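Long-range contacts in putative transcriptional regulator (Clostridium difficile, PDB 3QI7), which is of uncertain function but has a periplasmic-binding-protein-like fold, and may act in sugar binding or transcriptional regulation: residues N297-P303 with I365-Y371; R150-A156 with I250-Q254; V232-D237 with E253-P257. All coordinates share one frame; numbering follows the deposited sequence.

Following the chain from the N terminus, contact 2 opens first, at the end of helix 140-153. Contact 3 opens later, at the start of helix 234-247, within the loop that contact 2 closes. Both end on the same piece of chain after that helix. They share Glu253 and Gln254, but contact 2 closes slightly earlier, so the two loops overlap. Contact 1 follows in series: it opens at 297-303 and closes at the C terminus. Contact 1 touches both others, through Arg298 and Leu366 to contact 2 and through Tyr302 to contact 3. Contacts 2 and 3 tie the 250-257 loop to two helices, and 297-303 links that loop to the last strand.

Contact 1: N297-P303 with I365-Y371; sequences NRLGGYP and ILSQLIY
Gly300 and Gly301 pair with Ile370 and Leu369 in a short antiparallel beta ladder, where strand 300-301 meets the C-terminal end of strand 361-370. Gly301 and Leu369 are the hydrogen-bonded pair. Gly301 N gives to Leu369 O at 2.9 Å, and Leu369 N to Gly301 O at 3.0 Å. Gly300 and Ile370 form the non-hydrogen-bonded pair. Next along, Tyr371 N donates to Leu299 O at 2.9 Å.

The Tyr371 ring continues the contact. Its CG lies beside its own backbone N (chi1 -69°), and the ring runs along Leu299 and Gly300. CD2 of Tyr371 touches CB of Leu299 at 4.0 Å. The phenol OH is hydrogen-bonded to Asn283 of helix 279-292, which helps fix the ring.

Beyond the ladder, Leu366 makes a CH-pi contact with Tyr302. Its CB sits over one face, 4.2 Å from the Tyr302 ring centroid and offset toward the rim. The two side chains cross at about a right angle. CD of Pro303 comes to 3.3 Å from Ser367 O.

This is an antiparallel ladder that pairs a two-residue strand with the last part of strand 361-370, past its break, in the mixed sheet of a periplasmic-binding-protein-like fold.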
ATOM      1  N   ASN A 297       3.301  16.056 -16.277  1.00 26.55           N
ATOM      2  CA  ASN A 297       3.237  16.742 -15.014  1.00 25.75           C
ATOM      3  C   ASN A 297       1.806  16.981 -14.479  1.00 27.50           C
ATOM      4  O   ASN A 297       1.628  17.828 -13.624  1.00 26.71           O
ATOM      5  CB  ASN A 297       4.065  18.021 -15.071  1.00 28.96           C
ATOM      6  CG  ASN A 297       5.541  17.756 -15.465  1.00 33.23           C
ATOM      7  OD1 ASN A 297       5.968  18.088 -16.571  1.00 47.40           O
ATOM      8  ND2 ASN A 297       6.303  17.153 -14.567  1.00 43.62           N
ATOM      9  N   ARG A 298       0.819  16.194 -14.945  1.00 24.85           N
ATOM     10  CA  ARG A 298      -0.571  16.268 -14.453  1.00 22.35           C
ATOM     11  C   ARG A 298      -1.036  15.090 -13.593  1.00 21.89           C
ATOM     12  O   ARG A 298      -2.060  15.183 -12.917  1.00 22.79           O
ATOM     13  CB  ARG A 298      -1.518  16.407 -15.649  1.00 23.51           C
ATOM     14  CG  ARG A 298      -1.179  17.560 -16.599  1.00 26.83           C
ATOM     15  CD  ARG A 298      -1.168  18.898 -15.882  1.00 27.57           C
ATOM     16  NE  ARG A 298      -2.506  19.467 -15.729  1.00 30.34           N
ATOM     17  CZ  ARG A 298      -2.756  20.671 -15.229  1.00 28.63           C
ATOM     18  NH1 ARG A 298      -1.764  21.429 -14.758  1.00 26.34           N
ATOM     19  NH2 ARG A 298      -4.009  21.108 -15.164  1.00 28.54           N
ATOM     20  N   LEU A 299      -0.245  14.023 -13.549  1.00 21.07           N
ATOM     21  CA  LEU A 299      -0.675  12.719 -13.001  1.00 21.64           C
ATOM     22  C   LEU A 299       0.449  12.184 -12.148  1.00 20.49           C
ATOM     23  O   LEU A 299       1.631  12.187 -12.579  1.00 20.08           O
ATOM     24  CB  LEU A 299      -0.958  11.713 -14.138  1.00 20.21           C
ATOM     25  CG  LEU A 299      -1.954  12.096 -15.213  1.00 24.15           C
ATOM     26  CD1 LEU A 299      -1.940  11.112 -16.388  1.00 18.96           C
ATOM     27  CD2 LEU A 299      -3.392  12.237 -14.619  1.00 17.78           C
ATOM     28  N   GLY A 300       0.112  11.773 -10.931  1.00 21.07           N
ATOM     29  CA  GLY A 300       1.112  11.256 -10.005  1.00 20.00           C
ATOM     30  C   GLY A 300       0.777   9.937  -9.323  1.00 21.60           C
ATOM     31  O   GLY A 300      -0.283   9.324  -9.537  1.00 20.45           O
ATOM     32  N   GLY A 301       1.700   9.518  -8.461  1.00 21.16           N
ATOM     33  CA  GLY A 301       1.577   8.256  -7.749  1.00 21.43           C
ATOM     34  C   GLY A 301       2.789   8.008  -6.856  1.00 20.47           C
ATOM     35  O   GLY A 301       3.424   8.961  -6.375  1.00 21.49           O
ATOM     36  N   TYR A 302       3.091   6.734  -6.669  1.00 19.43           N
ATOM     37  CA  TYR A 302       4.316   6.251  -6.035  1.00 19.94           C
ATOM     38  C   TYR A 302       5.102   5.390  -7.037  1.00 22.09           C
ATOM     39  O   TYR A 302       4.555   4.964  -8.055  1.00 25.32           O
ATOM     40  CB  TYR A 302       4.000   5.386  -4.818  1.00 20.29           C
ATOM     41  CG  TYR A 302       3.171   5.976  -3.706  1.00 20.13           C
ATOM     42  CD1 TYR A 302       3.231   7.345  -3.392  1.00 21.96           C
ATOM     43  CD2 TYR A 302       2.384   5.151  -2.908  1.00 23.20           C
ATOM     44  CE1 TYR A 302       2.512   7.868  -2.327  1.00 20.59           C
ATOM     45  CE2 TYR A 302       1.637   5.651  -1.844  1.00 22.47           C
ATOM     46  CZ  TYR A 302       1.701   7.012  -1.549  1.00 29.58           C
ATOM     47  OH  TYR A 302       0.965   7.514  -0.488  1.00 29.61           O
ATOM     48  N   PRO A 303       6.392   5.102  -6.762  1.00 22.70           N
ATOM     49  CA  PRO A 303       7.131   4.162  -7.596  1.00 25.87           C
ATOM     50  C   PRO A 303       6.526   2.752  -7.636  1.00 25.07           C
ATOM     51  O   PRO A 303       6.755   2.006  -8.599  1.00 24.29           O
ATOM     52  CB  PRO A 303       8.518   4.100  -6.904  1.00 26.06           C
ATOM     53  CG  PRO A 303       8.641   5.351  -6.249  1.00 26.95           C
ATOM     54  CD  PRO A 303       7.270   5.676  -5.738  1.00 25.95           C
ATOM     55  N   ILE A 365       5.241   6.804   3.920  1.00 21.31           N
ATOM     56  CA  ILE A 365       4.736   7.440   2.710  1.00 22.35           C
ATOM     57  C   ILE A 365       5.899   7.368   1.754  1.00 19.87           C
ATOM     58  O   ILE A 365       7.004   7.715   2.135  1.00 20.31           O
ATOM     59  CB  ILE A 365       4.369   8.960   2.902  1.00 22.87           C
ATOM     60  CG1 ILE A 365       3.242   9.147   3.937  1.00 28.20           C
ATOM     61  CG2 ILE A 365       3.987   9.618   1.532  1.00 23.15           C
ATOM     62  CD1 ILE A 365       1.908   8.528   3.569  1.00 31.49           C
ATOM     63  N   LEU A 366       5.673   6.910   0.537  1.00 16.83           N
ATOM     64  CA  LEU A 366       6.766   6.859  -0.457  1.00 18.88           C
ATOM     65  C   LEU A 366       6.922   8.201  -1.159  1.00 20.45           C
ATOM     66  O   LEU A 366       5.983   8.990  -1.193  1.00 18.96           O
ATOM     67  CB  LEU A 366       6.477   5.774  -1.507  1.00 21.33           C
ATOM     68  CG  LEU A 366       6.402   4.380  -0.907  1.00 22.66           C
ATOM     69  CD1 LEU A 366       6.038   3.348  -2.005  1.00 21.01           C
ATOM     70  CD2 LEU A 366       7.741   4.031  -0.235  1.00 19.30           C
ATOM     71  N   SER A 367       8.104   8.439  -1.716  1.00 21.38           N
ATOM     72  CA  SER A 367       8.360   9.613  -2.524  1.00 21.40           C
ATOM     73  C   SER A 367       7.442   9.646  -3.709  1.00 21.21           C
ATOM     74  O   SER A 367       7.000   8.627  -4.212  1.00 21.40           O
ATOM     75  CB  SER A 367       9.800   9.684  -3.022  1.00 25.67           C
ATOM     76  OG  SER A 367      10.648  10.127  -1.986  1.00 30.56           O
ATOM     77  N   GLN A 368       7.148  10.860  -4.129  1.00 19.89           N
ATOM     78  CA  GLN A 368       6.242  11.115  -5.213  1.00 18.04           C
ATOM     79  C   GLN A 368       6.844  10.671  -6.537  1.00 19.72           C
ATOM     80  O   GLN A 368       8.007  10.901  -6.816  1.00 19.71           O
ATOM     81  CB  GLN A 368       5.955  12.617  -5.292  1.00 21.28           C
ATOM     82  CG  GLN A 368       4.966  12.970  -6.367  1.00 18.63           C
ATOM     83  CD  GLN A 368       4.742  14.464  -6.493  1.00 23.84           C
ATOM     84  OE1 GLN A 368       5.684  15.237  -6.451  1.00 21.21           O
ATOM     85  NE2 GLN A 368       3.512  14.853  -6.744  1.00 20.85           N
ATOM     86  N   LEU A 369       6.010  10.104  -7.390  1.00 20.49           N
ATOM     87  CA  LEU A 369       6.376   9.924  -8.792  1.00 20.87           C
ATOM     88  C   LEU A 369       5.396  10.719  -9.614  1.00 20.79           C
ATOM     89  O   LEU A 369       4.189  10.616  -9.392  1.00 19.27           O
ATOM     90  CB  LEU A 369       6.335   8.427  -9.152  1.00 22.75           C
ATOM     91  CG  LEU A 369       6.533   8.116 -10.647  1.00 27.48           C
ATOM     92  CD1 LEU A 369       7.986   8.418 -11.071  1.00 29.67           C
ATOM     93  CD2 LEU A 369       6.167   6.661 -10.941  1.00 29.14           C
ATOM     94  N   ILE A 370       5.899  11.550 -10.531  1.00 20.96           N
ATOM     95  CA  ILE A 370       5.018  12.283 -11.443  1.00 22.84           C
ATOM     96  C   ILE A 370       5.261  11.703 -12.828  1.00 21.08           C
ATOM     97  O   ILE A 370       6.386  11.566 -13.262  1.00 22.43           O
ATOM     98  CB  ILE A 370       5.254  13.824 -11.412  1.00 23.95           C
ATOM     99  CG1 ILE A 370       4.961  14.406 -10.012  1.00 26.64           C
ATOM    100  CG2 ILE A 370       4.375  14.506 -12.442  1.00 25.32           C
ATOM    101  CD1 ILE A 370       5.489  15.806  -9.787  1.00 30.46           C
ATOM    102  N   TYR A 371       4.198  11.267 -13.466  1.00 21.33           N
ATOM    103  CA  TYR A 371       4.292  10.676 -14.806  1.00 23.52           C
ATOM    104  C   TYR A 371       4.714  11.695 -15.858  1.00 27.20           C
ATOM    105  O   TYR A 371       4.291  12.854 -15.827  1.00 23.36           O
ATOM    106  CB  TYR A 371       2.955  10.006 -15.165  1.00 22.82           C
ATOM    107  CG  TYR A 371       2.707   8.783 -14.327  1.00 20.01           C
ATOM    108  CD1 TYR A 371       3.568   7.691 -14.403  1.00 21.23           C
ATOM    109  CD2 TYR A 371       1.654   8.721 -13.428  1.00 24.24           C
ATOM    110  CE1 TYR A 371       3.361   6.541 -13.655  1.00 19.53           C
ATOM    111  CE2 TYR A 371       1.474   7.596 -12.619  1.00 21.91           C
ATOM    112  CZ  TYR A 371       2.331   6.518 -12.741  1.00 23.70           C
ATOM    113  OH  TYR A 371       2.120   5.415 -11.984  1.00 23.11           O
ATOM    114  OXT TYR A 371       5.489  11.343 -16.772  1.00 29.65           O
TER
HETATM  115  O   HOH W   1       1.585  13.502 -15.732  1.00 26.62           O

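Contact 2: R150-A156 with I250-Q254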
ATOM      1  N   ARG A 150       1.061  17.658  -2.161  1.00 17.27           N
ATOM      2  CA  ARG A 150       1.517  17.271  -3.503  1.00 20.24           C
ATOM      3  C   ARG A 150       0.601  17.828  -4.577  1.00 19.23           C
ATOM      4  O   ARG A 150       1.078  18.211  -5.663  1.00 20.29           O
ATOM      5  CB  ARG A 150       1.704  15.737  -3.626  1.00 19.14           C
ATOM      6  CG  ARG A 150       2.959  15.243  -2.899  1.00 20.82           C
ATOM      7  CD  ARG A 150       3.185  13.695  -2.908  1.00 21.64           C
ATOM      8  NE  ARG A 150       4.315  13.371  -2.031  1.00 20.00           N
ATOM      9  CZ  ARG A 150       4.769  12.157  -1.751  1.00 20.42           C
ATOM     10  NH1 ARG A 150       4.255  11.066  -2.321  1.00 22.77           N
ATOM     11  NH2 ARG A 150       5.768  12.038  -0.897  1.00 22.12           N
ATOM     12  N   SER A 151      -0.706  17.891  -4.285  1.00 16.92           N
ATOM     13  CA  SER A 151      -1.669  18.617  -5.113  1.00 18.82           C
ATOM     14  C   SER A 151      -1.296  20.113  -5.316  1.00 19.92           C
ATOM     15  O   SER A 151      -1.270  20.621  -6.467  1.00 17.77           O
ATOM     16  CB  SER A 151      -3.092  18.513  -4.485  1.00 20.07           C
ATOM     17  OG  SER A 151      -3.547  17.169  -4.498  1.00 27.81           O
ATOM     18  N   LYS A 152      -1.002  20.798  -4.201  1.00 19.67           N
ATOM     19  CA  LYS A 152      -0.568  22.207  -4.210  1.00 22.71           C
ATOM     20  C   LYS A 152       0.683  22.363  -5.100  1.00 20.71           C
ATOM     21  O   LYS A 152       0.727  23.247  -5.950  1.00 23.89           O
ATOM     22  CB  LYS A 152      -0.273  22.718  -2.770  1.00 20.94           C
ATOM     23  CG  LYS A 152       0.031  24.238  -2.656  1.00 22.88           C
ATOM     24  CD  LYS A 152      -1.225  25.084  -2.608  1.00 25.25           C
ATOM     25  CE  LYS A 152      -0.944  26.563  -2.654  1.00 23.34           C
ATOM     26  NZ  LYS A 152      -2.128  27.293  -2.131  1.00 26.69           N
ATOM     27  N   GLU A 153       1.641  21.466  -4.940  1.00 20.00           N
ATOM     28  CA  GLU A 153       2.943  21.547  -5.640  1.00 23.00           C
ATOM     29  C   GLU A 153       2.776  21.380  -7.142  1.00 24.87           C
ATOM     30  O   GLU A 153       3.542  21.939  -7.934  1.00 24.93           O
ATOM     31  CB  GLU A 153       3.923  20.539  -5.099  1.00 23.33           C
ATOM     32  CG  GLU A 153       4.247  20.835  -3.636  1.00 22.90           C
ATOM     33  CD  GLU A 153       4.913  19.688  -2.884  1.00 24.22           C
ATOM     34  OE1 GLU A 153       5.434  18.771  -3.518  1.00 28.75           O
ATOM     35  OE2 GLU A 153       4.923  19.697  -1.627  1.00 23.77           O
HETATM   36  N   MSE A 154       1.758  20.643  -7.523  1.00 22.36           N
HETATM   37  CA  MSE A 154       1.440  20.434  -8.943  1.00 24.36           C
HETATM   38  C   MSE A 154       0.632  21.573  -9.542  1.00 24.92           C
HETATM   39  O   MSE A 154       0.257  21.501 -10.716  1.00 27.79           O
HETATM   40  CB  MSE A 154       0.705  19.094  -9.092  1.00 22.82           C
HETATM   41  CG  MSE A 154       1.614  17.935  -8.759  1.00 22.10           C
HETATM   42 SE   MSE A 154       0.791  16.208  -8.798  0.75 22.42          SE
HETATM   43  CE  MSE A 154       0.806  15.927 -10.731  1.00 17.99           C
ATOM     44  N   GLY A 155       0.343  22.626  -8.766  1.00 22.49           N
ATOM     45  CA  GLY A 155      -0.358  23.789  -9.299  1.00 27.03           C
ATOM     46  C   GLY A 155      -1.863  23.809  -9.109  1.00 25.74           C
ATOM     47  O   GLY A 155      -2.553  24.625  -9.725  1.00 27.49           O
ATOM     48  N   ALA A 156      -2.389  22.947  -8.240  1.00 24.80           N
ATOM     49  CA  ALA A 156      -3.859  22.918  -7.994  1.00 24.69           C
ATOM     50  C   ALA A 156      -4.415  24.231  -7.408  1.00 26.24           C
ATOM     51  O   ALA A 156      -3.889  24.768  -6.420  1.00 26.75           O
ATOM     52  CB  ALA A 156      -4.222  21.769  -7.090  1.00 24.11           C
ATOM     53  N   ILE A 250      -5.695  17.939 -12.950  1.00 23.86           N
ATOM     54  CA  ILE A 250      -4.672  17.225 -12.197  1.00 21.02           C
ATOM     55  C   ILE A 250      -5.266  16.053 -11.404  1.00 21.89           C
ATOM     56  O   ILE A 250      -6.343  16.173 -10.807  1.00 20.61           O
ATOM     57  CB  ILE A 250      -3.937  18.169 -11.200  1.00 22.71           C
ATOM     58  CG1 ILE A 250      -3.250  19.322 -11.932  1.00 23.22           C
ATOM     59  CG2 ILE A 250      -2.927  17.430 -10.383  1.00 20.47           C
ATOM     60  CD1 ILE A 250      -3.172  20.618 -11.075  1.00 22.59           C
ATOM     61  N   VAL A 251      -4.570  14.923 -11.426  1.00 19.61           N
ATOM     62  CA  VAL A 251      -4.873  13.789 -10.543  1.00 20.47           C
ATOM     63  C   VAL A 251      -3.577  13.387  -9.837  1.00 21.28           C
ATOM     64  O   VAL A 251      -2.810  12.515 -10.285  1.00 19.64           O
ATOM     65  CB  VAL A 251      -5.516  12.602 -11.295  1.00 19.11           C
ATOM     66  CG1 VAL A 251      -5.975  11.536 -10.301  1.00 21.80           C
ATOM     67  CG2 VAL A 251      -6.670  13.121 -12.190  1.00 21.77           C
ATOM     68  N   ALA A 252      -3.349  14.023  -8.692  1.00 20.38           N
ATOM     69  CA  ALA A 252      -2.074  13.849  -7.978  1.00 21.89           C
ATOM     70  C   ALA A 252      -1.899  12.382  -7.553  1.00 19.44           C
ATOM     71  O   ALA A 252      -0.790  11.838  -7.626  1.00 17.24           O
ATOM     72  CB  ALA A 252      -2.020  14.776  -6.775  1.00 21.29           C
ATOM     73  N   GLU A 253      -3.000  11.758  -7.114  1.00 17.20           N
ATOM     74  CA  GLU A 253      -3.027  10.349  -6.697  1.00 18.27           C
ATOM     75  C   GLU A 253      -4.374   9.629  -6.907  1.00 17.73           C
ATOM     76  O   GLU A 253      -5.448  10.188  -6.689  1.00 20.78           O
ATOM     77  CB  GLU A 253      -2.660  10.230  -5.182  1.00 17.04           C
ATOM     78  CG  GLU A 253      -1.314  10.805  -4.806  1.00 20.12           C
ATOM     79  CD  GLU A 253      -0.970  10.599  -3.336  1.00 21.90           C
ATOM     80  OE1 GLU A 253      -1.899  10.365  -2.559  1.00 22.35           O
ATOM     81  OE2 GLU A 253       0.222  10.696  -2.958  1.00 25.92           O
ATOM     82  N   GLN A 254      -4.310   8.342  -7.246  1.00 18.80           N
ATOM     83  CA  GLN A 254      -5.460   7.441  -7.121  1.00 18.51           C
ATOM     84  C   GLN A 254      -5.820   7.298  -5.626  1.00 20.35           C
ATOM     85  O   GLN A 254      -4.996   7.579  -4.746  1.00 19.39           O
ATOM     86  CB  GLN A 254      -5.105   6.059  -7.634  1.00 18.27           C
ATOM     87  CG  GLN A 254      -4.732   5.983  -9.148  1.00 18.24           C
ATOM     88  CD  GLN A 254      -3.684   4.931  -9.431  1.00 21.92           C
ATOM     89  OE1 GLN A 254      -2.493   5.146  -9.183  1.00 18.89           O
ATOM     90  NE2 GLN A 254      -4.123   3.769  -9.916  1.00 18.08           N
TER
HETATM   91  O   HOH W   2       2.266  10.869  -4.533  1.00 18.82           O
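Ser151 and Ala252 bring the two backbones closest, with their CA atoms 5.6 Å apart. At Ala156 and Ile250 the CA atoms are 7.1 Å apart. Residues 150-156 finish helix 140-153 in a Schellman motif. Gly155 has a positive phi (95°), Ala156 N bonds back to Ser151 O, and Gly155 N bonds back to Lys152 O. Residues 250-254 belong to the irregular loop between helices 234-247 and 263-267. Ile250 has backbone bonds to Ile227 and Val229, so the loop runs beside strand 228-231. No direct hydrogen bond joins the two segments.

Most of the contact is apolar. Ile250 points toward the helix end. Its CD1 lies against the backbone of the Schellman turn, 3.6 Å from Met154 O and close to Ala156 N. Met154 is a selenomethionine, and its chain bends at the last torsion (chi3 79°). The bend puts CE against the other branch of Ile250, with Met154 CE to Ile250 CG2 at 4.0 Å. The selenium meets the loop two residues on, with Met154 SE 3.7 Å from Ala252 CB. The Ala252 methyl also touches Ser151 OG. The Ser151 hydroxyl is hydrogen-bonded to Leu147 O within the helix, so it offers the loop an already paired oxygen.

The polar edge is indirect. Arg150 is extended from CG to NE, which leaves its guanidinium near Glu253 but short of a salt bridge. Its NH1 bonds to Leu366 O of strand 361-370, while Glu253 OE1 makes a salt bridge with Arg143. The two charged groups do not touch, and their planes stand 83° apart. One water, at the guanidinium edge, bridges them: it accepts from Arg150 NH1 at 3.0 Å and donates to Glu253 OE2 at 2.6 Å.

Contact 3: V232-D237 with E253-P257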
ATOM      1  N   VAL A 232     -12.184   7.867  -3.909  1.00 22.20           N
ATOM      2  CA  VAL A 232     -11.847   7.012  -2.772  1.00 22.85           C
ATOM      3  C   VAL A 232     -11.862   5.519  -3.062  1.00 24.44           C
ATOM      4  O   VAL A 232     -11.572   4.733  -2.166  1.00 20.46           O
ATOM      5  CB  VAL A 232     -12.687   7.369  -1.509  1.00 22.10           C
ATOM      6  CG1 VAL A 232     -12.562   8.858  -1.154  1.00 22.47           C
ATOM      7  CG2 VAL A 232     -14.164   6.959  -1.678  1.00 21.37           C
ATOM      8  N   ASN A 233     -12.122   5.140  -4.324  1.00 23.19           N
ATOM      9  CA  ASN A 233     -12.012   3.742  -4.765  1.00 24.55           C
ATOM     10  C   ASN A 233     -11.630   3.646  -6.262  1.00 22.72           C
ATOM     11  O   ASN A 233     -11.610   4.659  -6.998  1.00 21.91           O
ATOM     12  CB  ASN A 233     -13.311   2.953  -4.468  1.00 24.29           C
ATOM     13  CG  ASN A 233     -14.547   3.619  -5.064  1.00 27.32           C
ATOM     14  OD1 ASN A 233     -14.605   3.872  -6.277  1.00 26.69           O
ATOM     15  ND2 ASN A 233     -15.535   3.938  -4.211  1.00 27.60           N
ATOM     16  N   GLU A 234     -11.330   2.429  -6.692  1.00 22.99           N
ATOM     17  CA  GLU A 234     -10.762   2.216  -8.005  1.00 25.30           C
ATOM     18  C   GLU A 234     -11.784   2.557  -9.079  1.00 24.99           C
ATOM     19  O   GLU A 234     -11.416   2.975 -10.178  1.00 23.53           O
ATOM     20  CB  GLU A 234     -10.326   0.763  -8.168  1.00 26.24           C
ATOM     21  CG  GLU A 234      -9.171   0.348  -7.288  1.00 32.95           C
ATOM     22  CD  GLU A 234      -8.827  -1.138  -7.433  1.00 41.43           C
ATOM     23  OE1 GLU A 234      -9.612  -1.889  -8.066  1.00 44.93           O
ATOM     24  OE2 GLU A 234      -7.755  -1.539  -6.932  1.00 42.93           O
ATOM     25  N   TYR A 235     -13.061   2.350  -8.775  1.00 24.27           N
ATOM     26  CA  TYR A 235     -14.124   2.643  -9.751  1.00 26.06           C
ATOM     27  C   TYR A 235     -14.157   4.165 -10.008  1.00 24.35           C
ATOM     28  O   TYR A 235     -14.186   4.606 -11.159  1.00 22.66           O
ATOM     29  CB  TYR A 235     -15.490   2.122  -9.282  1.00 26.94           C
ATOM     30  CG  TYR A 235     -16.569   2.289 -10.339  1.00 29.53           C
ATOM     31  CD1 TYR A 235     -16.728   1.349 -11.354  1.00 34.78           C
ATOM     32  CD2 TYR A 235     -17.379   3.408 -10.359  1.00 34.63           C
ATOM     33  CE1 TYR A 235     -17.692   1.513 -12.357  1.00 39.61           C
ATOM     34  CE2 TYR A 235     -18.340   3.581 -11.357  1.00 37.37           C
ATOM     35  CZ  TYR A 235     -18.488   2.629 -12.352  1.00 37.94           C
ATOM     36  OH  TYR A 235     -19.443   2.810 -13.328  1.00 36.66           O
HETATM   37  N   MSE A 236     -14.091   4.956  -8.938  1.00 22.66           N
HETATM   38  CA  MSE A 236     -13.978   6.419  -9.064  1.00 21.66           C
HETATM   39  C   MSE A 236     -12.700   6.813  -9.779  1.00 23.18           C
HETATM   40  O   MSE A 236     -12.742   7.735 -10.622  1.00 23.73           O
HETATM   41  CB  MSE A 236     -14.024   7.131  -7.689  1.00 22.84           C
HETATM   42  CG  MSE A 236     -15.319   6.976  -6.993  1.00 25.15           C
HETATM   43 SE   MSE A 236     -15.477   8.295  -5.624  0.75 20.58          SE
HETATM   44  CE  MSE A 236     -16.962   7.524  -4.652  1.00 21.04           C
ATOM     45  N   ASP A 237     -11.580   6.131  -9.458  1.00 21.62           N
ATOM     46  CA  ASP A 237     -10.290   6.445 -10.059  1.00 21.36           C
ATOM     47  C   ASP A 237     -10.388   6.317 -11.584  1.00 21.90           C
ATOM     48  O   ASP A 237      -9.859   7.147 -12.333  1.00 21.58           O
ATOM     49  CB  ASP A 237      -9.174   5.502  -9.599  1.00 19.61           C
ATOM     50  CG  ASP A 237      -8.751   5.733  -8.153  1.00 22.16           C
ATOM     51  OD1 ASP A 237      -8.869   6.885  -7.658  1.00 22.83           O
ATOM     52  OD2 ASP A 237      -8.308   4.737  -7.551  1.00 21.43           O
ATOM     53  N   GLU A 253      -3.000  11.758  -7.114  1.00 17.20           N
ATOM     54  CA  GLU A 253      -3.027  10.349  -6.697  1.00 18.27           C
ATOM     55  C   GLU A 253      -4.374   9.629  -6.907  1.00 17.73           C
ATOM     56  O   GLU A 253      -5.448  10.188  -6.689  1.00 20.78           O
ATOM     57  CB  GLU A 253      -2.660  10.230  -5.182  1.00 17.04           C
ATOM     58  CG  GLU A 253      -1.314  10.805  -4.806  1.00 20.12           C
ATOM     59  CD  GLU A 253      -0.970  10.599  -3.336  1.00 21.90           C
ATOM     60  OE1 GLU A 253      -1.899  10.365  -2.559  1.00 22.35           O
ATOM     61  OE2 GLU A 253       0.222  10.696  -2.958  1.00 25.92           O
ATOM     62  N   GLN A 254      -4.310   8.342  -7.246  1.00 18.80           N
ATOM     63  CA  GLN A 254      -5.460   7.441  -7.121  1.00 18.51           C
ATOM     64  C   GLN A 254      -5.820   7.298  -5.626  1.00 20.35           C
ATOM     65  O   GLN A 254      -4.996   7.579  -4.746  1.00 19.39           O
ATOM     66  CB  GLN A 254      -5.105   6.059  -7.634  1.00 18.27           C
ATOM     67  CG  GLN A 254      -4.732   5.983  -9.148  1.00 18.24           C
ATOM     68  CD  GLN A 254      -3.684   4.931  -9.431  1.00 21.92           C
ATOM     69  OE1 GLN A 254      -2.493   5.146  -9.183  1.00 18.89           O
ATOM     70  NE2 GLN A 254      -4.123   3.769  -9.916  1.00 18.08           N
ATOM     71  N   SER A 255      -7.024   6.800  -5.370  1.00 21.47           N
ATOM     72  CA  SER A 255      -7.455   6.376  -4.042  1.00 20.60           C
ATOM     73  C   SER A 255      -6.307   5.705  -3.284  1.00 22.11           C
ATOM     74  O   SER A 255      -5.988   6.069  -2.141  1.00 23.21           O
ATOM     75  CB  SER A 255      -8.685   5.462  -4.169  1.00 25.26           C
ATOM     76  OG  SER A 255      -8.484   4.342  -5.016  1.00 21.64           O
ATOM     77  N   ASN A 256      -5.689   4.733  -3.938  1.00 21.45           N
ATOM     78  CA  ASN A 256      -4.426   4.155  -3.502  1.00 22.42           C
ATOM     79  C   ASN A 256      -3.495   4.074  -4.707  1.00 22.36           C
ATOM     80  O   ASN A 256      -3.812   3.375  -5.646  1.00 19.80           O
ATOM     81  CB  ASN A 256      -4.644   2.770  -2.928  1.00 22.68           C
ATOM     82  CG  ASN A 256      -5.289   2.825  -1.568  1.00 31.08           C
ATOM     83  OD1 ASN A 256      -4.655   3.216  -0.589  1.00 35.89           O
ATOM     84  ND2 ASN A 256      -6.574   2.524  -1.520  1.00 27.58           N
ATOM     85  N   PRO A 257      -2.365   4.809  -4.688  1.00 23.04           N
ATOM     86  CA  PRO A 257      -1.463   4.795  -5.848  1.00 23.53           C
ATOM     87  C   PRO A 257      -1.009   3.397  -6.265  1.00 23.33           C
ATOM     88  O   PRO A 257      -0.566   2.610  -5.438  1.00 19.85           O
ATOM     89  CB  PRO A 257      -0.272   5.620  -5.379  1.00 23.66           C
ATOM     90  CG  PRO A 257      -0.873   6.595  -4.386  1.00 27.24           C
ATOM     91  CD  PRO A 257      -1.892   5.743  -3.648  1.00 22.16           C
TER
HETATM   92  O   HOH W   3      -6.991   2.810  -9.046  1.00 22.65           O
HETATM   93  O   HOH W   4      -8.385   9.684  -7.338  1.00 24.84           O
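Asp237, in the first turn of helix 234-247, holds Ser255 of the following loop with both carboxylate oxygens. Ser255 N donates to Asp237 OD1 at 2.9 Å in a nearly straight bond (169°). The hydroxyl of Ser255 gives its proton to the other oxygen, with OG to Asp237 OD2 at 2.6 Å. Both oxygens are met on the syn side, each donor somewhat out of the carboxylate plane. One serine thus spans the end of the carboxylate through its backbone and its side chain.

The torsions explain the fit. Ser255 OG sits between its own backbone N and carbonyl carbon (chi1 55°), on the same side as the N-H it works with. Asp237 CG lies beside its backbone N (chi1 -72°), and its CB points at the loop. Strand 228-231 leads through Val232 and Asn233 into the helix, a beta-alpha unit. The following loop folds back on this start, with Ser255 CB 3.4 Å from Val232 C. Asn233 is the N-cap: its OD1 accepts from Met236 N at 2.9 Å.

Gln254 bends at chi2, with its CB 3.5 Å from Asp237 OD2. Its OE1 takes a hydrogen bond from Ser258 N. A water links Gln254 NE2 to Asp237 OD2, and a second links Glu253 O to Asp237 OD1. Arg143 of helix 140-153 binds Ser255 O on the loop.

Each oxygen of the buried Asp237 carboxylate therefore accepts two hydrogen bonds, one from Ser255 and one from water. Four donors near a capped helix start would probably keep the group ionised, and they fix its rotation.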